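Sso-CP2 metallo-carboxypetidase (Sulfolobus solfataricus, PDB 4MMO) probably acts as a zinc-dependent carboxypeptidase of the M20 family, removing residues from the C-terminal end of peptides. Local coordinates at residues L177-L182 and E344-S350; S353-M359 and D394-I399. All coordinates share one frame; numbering follows the deposited sequence.

Contact 1. Residues L177-L182 and E344-S350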
ATOM      1  N   LEU A 177     -31.116  -7.718 -14.713  1.00 32.40           N
ATOM      2  CA  LEU A 177     -31.966  -8.637 -13.964  1.00 31.67           C
ATOM      3  C   LEU A 177     -31.295  -9.196 -12.713  1.00 42.52           C
ATOM      4  O   LEU A 177     -31.686 -10.256 -12.223  1.00 38.80           O
ATOM      5  CB  LEU A 177     -32.377  -9.804 -14.865  1.00 34.24           C
ATOM      6  CG  LEU A 177     -32.943  -9.425 -16.233  1.00 31.54           C
ATOM      7  CD1 LEU A 177     -33.395 -10.672 -16.974  1.00 37.64           C
ATOM      8  CD2 LEU A 177     -34.092  -8.442 -16.093  1.00 30.64           C
ATOM      9  N   GLY A 178     -30.289  -8.499 -12.196  1.00 31.61           N
ATOM     10  CA  GLY A 178     -29.611  -8.976 -11.006  1.00 26.88           C
ATOM     11  C   GLY A 178     -28.324  -8.251 -10.668  1.00 37.11           C
ATOM     12  O   GLY A 178     -27.971  -7.252 -11.287  1.00 34.31           O
ATOM     13  N   VAL A 179     -27.624  -8.769  -9.665  1.00 35.62           N
ATOM     14  CA  VAL A 179     -26.344  -8.218  -9.242  1.00 29.53           C
ATOM     15  C   VAL A 179     -25.450  -9.315  -8.689  1.00 32.27           C
ATOM     16  O   VAL A 179     -25.931 -10.345  -8.220  1.00 35.90           O
ATOM     17  CB  VAL A 179     -26.521  -7.167  -8.128  1.00 26.23           C
ATOM     18  CG1 VAL A 179     -27.324  -5.986  -8.626  1.00 31.93           C
ATOM     19  CG2 VAL A 179     -27.195  -7.786  -6.907  1.00 26.30           C
ATOM     20  N   LYS A 180     -24.144  -9.086  -8.731  1.00 37.65           N
ATOM     21  CA  LYS A 180     -23.215  -9.945  -8.022  1.00 32.26           C
ATOM     22  C   LYS A 180     -23.251  -9.578  -6.546  1.00 38.67           C
ATOM     23  O   LYS A 180     -23.559  -8.439  -6.191  1.00 35.57           O
ATOM     24  CB  LYS A 180     -21.803  -9.791  -8.578  1.00 28.15           C
ATOM     25  CG  LYS A 180     -21.611 -10.420  -9.951  1.00 28.83           C
ATOM     26  CD  LYS A 180     -20.138 -10.536 -10.291  1.00 34.59           C
ATOM     27  CE  LYS A 180     -19.917 -10.973 -11.726  1.00 32.05           C
ATOM     28  NZ  LYS A 180     -18.459 -11.088 -12.036  1.00 39.97           N
ATOM     29  N   GLY A 181     -22.960 -10.551  -5.690  1.00 38.23           N
ATOM     30  CA  GLY A 181     -22.893 -10.316  -4.262  1.00 32.62           C
ATOM     31  C   GLY A 181     -21.569  -9.679  -3.900  1.00 40.94           C
ATOM     32  O   GLY A 181     -20.749  -9.407  -4.777  1.00 36.89           O
ATOM     33  N   LEU A 182     -21.348  -9.453  -2.608  1.00 36.53           N
ATOM     34  CA  LEU A 182     -20.147  -8.764  -2.171  1.00 42.77           C
ATOM     35  C   LEU A 182     -19.740  -9.102  -0.743  1.00 40.54           C
ATOM     36  O   LEU A 182     -20.585  -9.280   0.132  1.00 50.58           O
ATOM     37  CB  LEU A 182     -20.342  -7.253  -2.306  1.00 44.96           C
ATOM     38  CG  LEU A 182     -19.115  -6.376  -2.054  1.00 42.85           C
ATOM     39  CD1 LEU A 182     -17.958  -6.756  -2.965  1.00 44.77           C
ATOM     40  CD2 LEU A 182     -19.490  -4.924  -2.261  1.00 48.89           C
ATOM     41  N   GLU A 344     -23.305  -8.675   0.876  1.00 27.52           N
ATOM     42  CA  GLU A 344     -24.386  -8.503  -0.095  1.00 28.32           C
ATOM     43  C   GLU A 344     -24.618  -9.819  -0.819  1.00 30.76           C
ATOM     44  O   GLU A 344     -23.669 -10.520  -1.161  1.00 34.85           O
ATOM     45  CB  GLU A 344     -24.041  -7.406  -1.105  1.00 32.21           C
ATOM     46  CG  GLU A 344     -23.775  -6.034  -0.495  1.00 44.42           C
ATOM     47  CD  GLU A 344     -24.983  -5.117  -0.563  1.00 69.31           C
ATOM     48  OE1 GLU A 344     -26.084  -5.543  -0.147  1.00 76.74           O
ATOM     49  OE2 GLU A 344     -24.833  -3.972  -1.044  1.00 61.32           O
ATOM     50  N   TYR A 345     -25.881 -10.158  -1.041  1.00 28.81           N
ATOM     51  CA  TYR A 345     -26.229 -11.403  -1.717  1.00 30.91           C
ATOM     52  C   TYR A 345     -26.260 -11.204  -3.230  1.00 30.67           C
ATOM     53  O   TYR A 345     -26.690 -10.154  -3.705  1.00 34.26           O
ATOM     54  CB  TYR A 345     -27.604 -11.895  -1.255  1.00 36.35           C
ATOM     55  CG  TYR A 345     -27.665 -12.313   0.197  1.00 35.39           C
ATOM     56  CD1 TYR A 345     -27.959 -11.392   1.194  1.00 39.71           C
ATOM     57  CD2 TYR A 345     -27.438 -13.630   0.570  1.00 38.39           C
ATOM     58  CE1 TYR A 345     -28.021 -11.772   2.519  1.00 37.20           C
ATOM     59  CE2 TYR A 345     -27.493 -14.019   1.895  1.00 33.18           C
ATOM     60  CZ  TYR A 345     -27.787 -13.088   2.865  1.00 51.97           C
ATOM     61  OH  TYR A 345     -27.845 -13.470   4.187  1.00 63.10           O
ATOM     62  N   PRO A 346     -25.810 -12.212  -3.997  1.00 34.10           N
ATOM     63  CA  PRO A 346     -26.017 -12.161  -5.448  1.00 33.78           C
ATOM     64  C   PRO A 346     -27.480 -12.418  -5.789  1.00 32.70           C
ATOM     65  O   PRO A 346     -28.187 -13.023  -4.982  1.00 35.52           O
ATOM     66  CB  PRO A 346     -25.149 -13.308  -5.963  1.00 30.86           C
ATOM     67  CG  PRO A 346     -25.121 -14.278  -4.839  1.00 32.46           C
ATOM     68  CD  PRO A 346     -25.113 -13.443  -3.588  1.00 32.84           C
ATOM     69  N   VAL A 347     -27.918 -11.969  -6.964  1.00 27.58           N
ATOM     70  CA  VAL A 347     -29.317 -12.070  -7.368  1.00 33.96           C
ATOM     71  C   VAL A 347     -29.430 -12.215  -8.877  1.00 37.74           C
ATOM     72  O   VAL A 347     -28.685 -11.584  -9.625  1.00 42.73           O
ATOM     73  CB  VAL A 347     -30.111 -10.805  -6.972  1.00 32.81           C
ATOM     74  CG1 VAL A 347     -31.548 -10.866  -7.495  1.00 55.23           C
ATOM     75  CG2 VAL A 347     -30.118 -10.618  -5.477  1.00 40.08           C
ATOM     76  N   ARG A 348     -30.379 -13.041  -9.309  1.00 31.35           N
ATOM     77  CA  ARG A 348     -30.767 -13.135 -10.710  1.00 34.94           C
ATOM     78  C   ARG A 348     -32.254 -13.431 -10.784  1.00 36.02           C
ATOM     79  O   ARG A 348     -32.725 -14.392 -10.177  1.00 40.18           O
ATOM     80  CB  ARG A 348     -29.989 -14.237 -11.419  1.00 40.63           C
ATOM     81  CG  ARG A 348     -28.674 -13.777 -11.985  1.00 42.41           C
ATOM     82  CD  ARG A 348     -27.922 -14.918 -12.624  1.00 46.05           C
ATOM     83  NE  ARG A 348     -26.543 -14.538 -12.906  1.00 42.90           N
ATOM     84  CZ  ARG A 348     -25.518 -15.382 -12.938  1.00 38.55           C
ATOM     85  NH1 ARG A 348     -25.700 -16.678 -12.710  1.00 37.81           N
ATOM     86  NH2 ARG A 348     -24.303 -14.926 -13.201  1.00 44.88           N
ATOM     87  N   THR A 349     -32.991 -12.605 -11.520  1.00 36.08           N
ATOM     88  CA  THR A 349     -34.437 -12.763 -11.624  1.00 32.96           C
ATOM     89  C   THR A 349     -34.846 -13.053 -13.062  1.00 43.20           C
ATOM     90  O   THR A 349     -34.038 -12.948 -13.986  1.00 45.38           O
ATOM     91  CB  THR A 349     -35.177 -11.509 -11.125  1.00 40.98           C
ATOM     92  OG1 THR A 349     -34.904 -10.408 -11.998  1.00 42.09           O
ATOM     93  CG2 THR A 349     -34.742 -11.161  -9.710  1.00 44.11           C
ATOM     94  N   SER A 350     -36.112 -13.406 -13.241  1.00 39.29           N
ATOM     95  CA  SER A 350     -36.614 -13.847 -14.535  1.00 42.40           C
ATOM     96  C   SER A 350     -36.851 -12.701 -15.514  1.00 34.79           C
ATOM     97  O   SER A 350     -37.324 -11.628 -15.143  1.00 36.42           O
ATOM     98  CB  SER A 350     -37.917 -14.624 -14.352  1.00 37.55           C
ATOM     99  OG  SER A 350     -38.591 -14.757 -15.589  1.00 40.07           O
TER

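Contact 2. Residues S353-M359 and D394-I399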
ATOM      1  N   SER A 353     -40.966 -11.858 -16.011  1.00 43.39           N
ATOM      2  CA  SER A 353     -41.863 -11.163 -15.103  1.00 31.50           C
ATOM      3  C   SER A 353     -42.492 -10.003 -15.855  1.00 23.64           C
ATOM      4  O   SER A 353     -41.916  -9.490 -16.817  1.00 29.79           O
ATOM      5  CB  SER A 353     -41.111 -10.653 -13.870  1.00 45.58           C
ATOM      6  OG  SER A 353     -40.349  -9.502 -14.182  1.00 41.28           O
ATOM      7  N   THR A 354     -43.673  -9.586 -15.420  1.00 23.59           N
ATOM      8  CA  THR A 354     -44.354  -8.473 -16.064  1.00 36.46           C
ATOM      9  C   THR A 354     -43.595  -7.156 -15.882  1.00 41.07           C
ATOM     10  O   THR A 354     -43.587  -6.310 -16.783  1.00 33.90           O
ATOM     11  CB  THR A 354     -45.786  -8.315 -15.535  1.00 45.04           C
ATOM     12  OG1 THR A 354     -45.762  -8.285 -14.106  1.00 51.78           O
ATOM     13  CG2 THR A 354     -46.654  -9.479 -15.996  1.00 48.81           C
ATOM     14  N   VAL A 355     -42.958  -6.972 -14.727  1.00 39.69           N
ATOM     15  CA  VAL A 355     -42.234  -5.726 -14.490  1.00 30.65           C
ATOM     16  C   VAL A 355     -41.095  -5.622 -15.495  1.00 30.85           C
ATOM     17  O   VAL A 355     -40.855  -4.554 -16.058  1.00 30.56           O
ATOM     18  CB  VAL A 355     -41.731  -5.570 -13.017  1.00 30.86           C
ATOM     19  CG1 VAL A 355     -40.660  -6.601 -12.666  1.00 23.85           C
ATOM     20  CG2 VAL A 355     -41.203  -4.158 -12.789  1.00 31.19           C
ATOM     21  N   VAL A 356     -40.423  -6.740 -15.763  1.00 33.19           N
ATOM     22  CA  VAL A 356     -39.349  -6.736 -16.754  1.00 34.71           C
ATOM     23  C   VAL A 356     -39.925  -6.470 -18.139  1.00 45.44           C
ATOM     24  O   VAL A 356     -39.396  -5.651 -18.893  1.00 34.72           O
ATOM     25  CB  VAL A 356     -38.553  -8.059 -16.753  1.00 34.58           C
ATOM     26  CG1 VAL A 356     -37.600  -8.124 -17.942  1.00 35.75           C
ATOM     27  CG2 VAL A 356     -37.769  -8.200 -15.458  1.00 37.02           C
ATOM     28  N   LYS A 357     -41.013  -7.160 -18.463  1.00 45.50           N
ATOM     29  CA  LYS A 357     -41.662  -7.004 -19.758  1.00 39.33           C
ATOM     30  C   LYS A 357     -42.069  -5.557 -19.978  1.00 35.09           C
ATOM     31  O   LYS A 357     -41.747  -4.971 -21.007  1.00 33.13           O
ATOM     32  CB  LYS A 357     -42.887  -7.918 -19.857  1.00 43.72           C
ATOM     33  CG  LYS A 357     -42.551  -9.363 -20.190  1.00 44.94           C
ATOM     34  CD  LYS A 357     -43.741 -10.283 -19.957  1.00 63.47           C
ATOM     35  CE  LYS A 357     -43.621 -11.571 -20.757  1.00 68.82           C
ATOM     36  NZ  LYS A 357     -44.738 -12.512 -20.469  1.00 82.52           N
ATOM     37  N   ALA A 358     -42.769  -4.984 -19.001  1.00 31.89           N
ATOM     38  CA  ALA A 358     -43.185  -3.584 -19.072  1.00 35.93           C
ATOM     39  C   ALA A 358     -41.984  -2.664 -19.282  1.00 36.92           C
ATOM     40  O   ALA A 358     -42.075  -1.643 -19.961  1.00 39.69           O
ATOM     41  CB  ALA A 358     -43.928  -3.194 -17.806  1.00 32.30           C
ATOM     42  N   MET A 359     -40.851  -3.042 -18.705  1.00 36.81           N
ATOM     43  CA  MET A 359     -39.642  -2.236 -18.794  1.00 45.87           C
ATOM     44  C   MET A 359     -39.008  -2.334 -20.190  1.00 42.12           C
ATOM     45  O   MET A 359     -38.611  -1.327 -20.774  1.00 31.18           O
ATOM     46  CB  MET A 359     -38.656  -2.694 -17.718  1.00 36.52           C
ATOM     47  CG  MET A 359     -37.602  -1.684 -17.358  1.00 58.49           C
ATOM     48  SD  MET A 359     -38.221  -0.171 -16.581  1.00 41.92           S
ATOM     49  CE  MET A 359     -38.627  -0.747 -14.938  1.00 61.48           C
ATOM     50  N   ASP A 394     -40.033 -10.465  -8.348  1.00 30.76           N
ATOM     51  CA  ASP A 394     -40.095  -9.677  -9.572  1.00 34.37           C
ATOM     52  C   ASP A 394     -39.331  -8.378  -9.377  1.00 44.67           C
ATOM     53  O   ASP A 394     -39.898  -7.366  -8.961  1.00 41.87           O
ATOM     54  CB  ASP A 394     -41.549  -9.401  -9.968  1.00 41.63           C
ATOM     55  CG  ASP A 394     -42.324 -10.676 -10.278  1.00 51.38           C
ATOM     56  OD1 ASP A 394     -41.684 -11.696 -10.599  1.00 46.26           O
ATOM     57  OD2 ASP A 394     -43.570 -10.660 -10.203  1.00 52.29           O
ATOM     58  N   ALA A 395     -38.035  -8.428  -9.673  1.00 34.62           N
ATOM     59  CA  ALA A 395     -37.156  -7.280  -9.507  1.00 46.55           C
ATOM     60  C   ALA A 395     -36.361  -7.027 -10.781  1.00 43.46           C
ATOM     61  O   ALA A 395     -35.985  -7.959 -11.484  1.00 43.22           O
ATOM     62  CB  ALA A 395     -36.215  -7.501  -8.333  1.00 40.75           C
ATOM     63  N   VAL A 396     -36.110  -5.754 -11.063  1.00 44.08           N
ATOM     64  CA  VAL A 396     -35.331  -5.352 -12.226  1.00 31.82           C
ATOM     65  C   VAL A 396     -34.612  -4.036 -11.926  1.00 35.21           C
ATOM     66  O   VAL A 396     -35.041  -3.270 -11.063  1.00 35.45           O
ATOM     67  CB  VAL A 396     -36.239  -5.167 -13.465  1.00 28.88           C
ATOM     68  CG1 VAL A 396     -37.278  -4.086 -13.213  1.00 36.66           C
ATOM     69  CG2 VAL A 396     -35.419  -4.850 -14.713  1.00 29.42           C
ATOM     70  N   SER A 397     -33.516  -3.789 -12.634  1.00 39.54           N
ATOM     71  CA  SER A 397     -32.847  -2.499 -12.580  1.00 46.99           C
ATOM     72  C   SER A 397     -32.832  -1.890 -13.972  1.00 52.15           C
ATOM     73  O   SER A 397     -32.102  -2.341 -14.857  1.00 47.15           O
ATOM     74  CB  SER A 397     -31.425  -2.638 -12.047  1.00 40.03           C
ATOM     75  OG  SER A 397     -30.855  -1.358 -11.824  1.00 51.21           O
ATOM     76  N   ALA A 398     -33.651  -0.861 -14.155  1.00 49.75           N
ATOM     77  CA  ALA A 398     -33.788  -0.213 -15.447  1.00 57.39           C
ATOM     78  C   ALA A 398     -34.346   1.186 -15.266  1.00 44.14           C
ATOM     79  O   ALA A 398     -34.905   1.495 -14.215  1.00 41.38           O
ATOM     80  CB  ALA A 398     -34.706  -1.013 -16.316  1.00 42.71           C
ATOM     81  N   ILE A 399     -34.248   1.978 -16.332  1.00 42.29           N
ATOM     82  CA  ILE A 399     -34.484   3.425 -16.335  1.00 43.04           C
ATOM     83  C   ILE A 399     -33.221   4.118 -15.851  1.00 45.15           C
ATOM     84  O   ILE A 399     -32.701   3.798 -14.785  1.00 55.37           O
ATOM     85  CB  ILE A 399     -35.693   3.879 -15.486  1.00 46.34           C
ATOM     86  CG1 ILE A 399     -36.955   3.108 -15.890  1.00 47.53           C
ATOM     87  CG2 ILE A 399     -35.911   5.379 -15.653  1.00 30.07           C
ATOM     88  CD1 ILE A 399     -38.131   3.310 -14.956  1.00 44.56           C
TER
HETATM   89  O   HOH W   1     -37.819 -10.250 -12.774  1.00 47.64           O
HETATM   90  O   HOH W   2     -44.818 -11.162 -13.269  1.00 48.71           O
HETATM   91  O   HOH W   3     -43.775  -8.646 -12.194  1.00 36.25           O

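Contact 1. Residues L177-L182 and E344-S350
This contact is an antiparallel pairing at the start of strand 178-190 and the end of strand 337-348, with segment directions 163° apart. Three backbone bonds join the strands around Leu177 and Val179: Thr349 N donates to Leu177 O (2.8 Å), while Val179 and Val347 exchange two, Val179 N to Val347 O at 3.0 Å and Val347 N to Val179 O at 2.9 Å. At the far end Leu182 and Glu344 form a second hydrogen-bonded pair, Leu182 N to Glu344 O and Glu344 N to Leu182 O both measuring 2.9 Å. The two doubly bonded pairs lie three residues apart, an odd step that regular antiparallel strands do not allow. The break in alternation falls where Pro346, which has no N-H, lays CB 3.5 Å from Gly181 N. As a result Val179, Val347, Leu182 and Glu344 all point to the same face. There the two valines run side by side, CG2 of Val179 reaching CB of Val347 at 4.2 Å. Glu344 touches Leu182 only with the root of its side chain; a bend at chi2 (-98°) carries the carboxylate away, to about 6 Å from the side chain of Glu137, a residue seen to bind zinc in a structure of this protein, though not in this chain. Between the strands Gly178 CA comes within 3.1 Å of Val347 O in a CA-H...O contact. Helix 383-389 packs on Val347 through Val387 and Tyr388, strand 299-312 bonds to Gly181 through Leu312, and Thr380 bonds to Lys180 O, an arrangement consistent with the two-stranded connection between catalytic and dimerisation domains in M20 peptidases.

Contact 2. Residues S353-M359 and D394-I399
Val396 projects from its short strand toward helix 354-367 and meets three of the helix's side chains, which form the dry part of the contact. Its CG1 slides past Val355, 3.9 Å from CG2 of that residue, while its CB lies 3.9 Å from Val356 CG2. Met359 closes the other end: bends at chi2 (65°) and chi3 (74°) turn the thioether toward the 394-399 segment, with SD 3.6 Å from Ile399 CG1 and CE 4.0 Å from Val396 CG1, the methionine and isoleucine crossing at about a right angle. No direct hydrogen bond joins the segments. Toward the helix start the packing gives way to water. Ser353 is the N-cap, its OG accepting from Val356 N (3.2 Å, 159° at the hydrogen), and the same OG donates to a water, 3.0 Å away, that in turn donates to Ala395 O. Two further waters accept from Thr354 N and Val355 N and give weak bonds to OD2 of the partly exposed Asp394. The carboxylate thus faces the helix N terminus through water, a setting that would tend to stabilise its negative charge. Strand 395-396 belongs to the mixed sheet and pairs with strand 159-161 through Val160, while Ser397 bonds to Val176 of strand 174-176; Ile175 of that strand touches Met359, Val396 and Ala398, and Phe430 of helix 417-433 packs on Val355 and Met359.

In the fold
From the N terminus, the chain reaches 177-182 first and returns at 344-350, so contact 1 closes a loop of 161 residues that includes strands 283-290 and 299-312. Almost at once, helix 354-367 opens contact 2, which closes a much shorter loop of 34 residues at 394-399. The two are in series, neither nested nor crossed, with centres about 14 Å apart. They nevertheless touch: Thr349 OG1 lies 2.7 Å from Ala395 O, a probable hydrogen bond, and Leu177 CD2 packs 3.7 Å from Val356 CG2. Strands 178-190 and 337-348 of the antiparallel sheet are thereby joined to strand 395-396 of the mixed sheet and to helix 354-367.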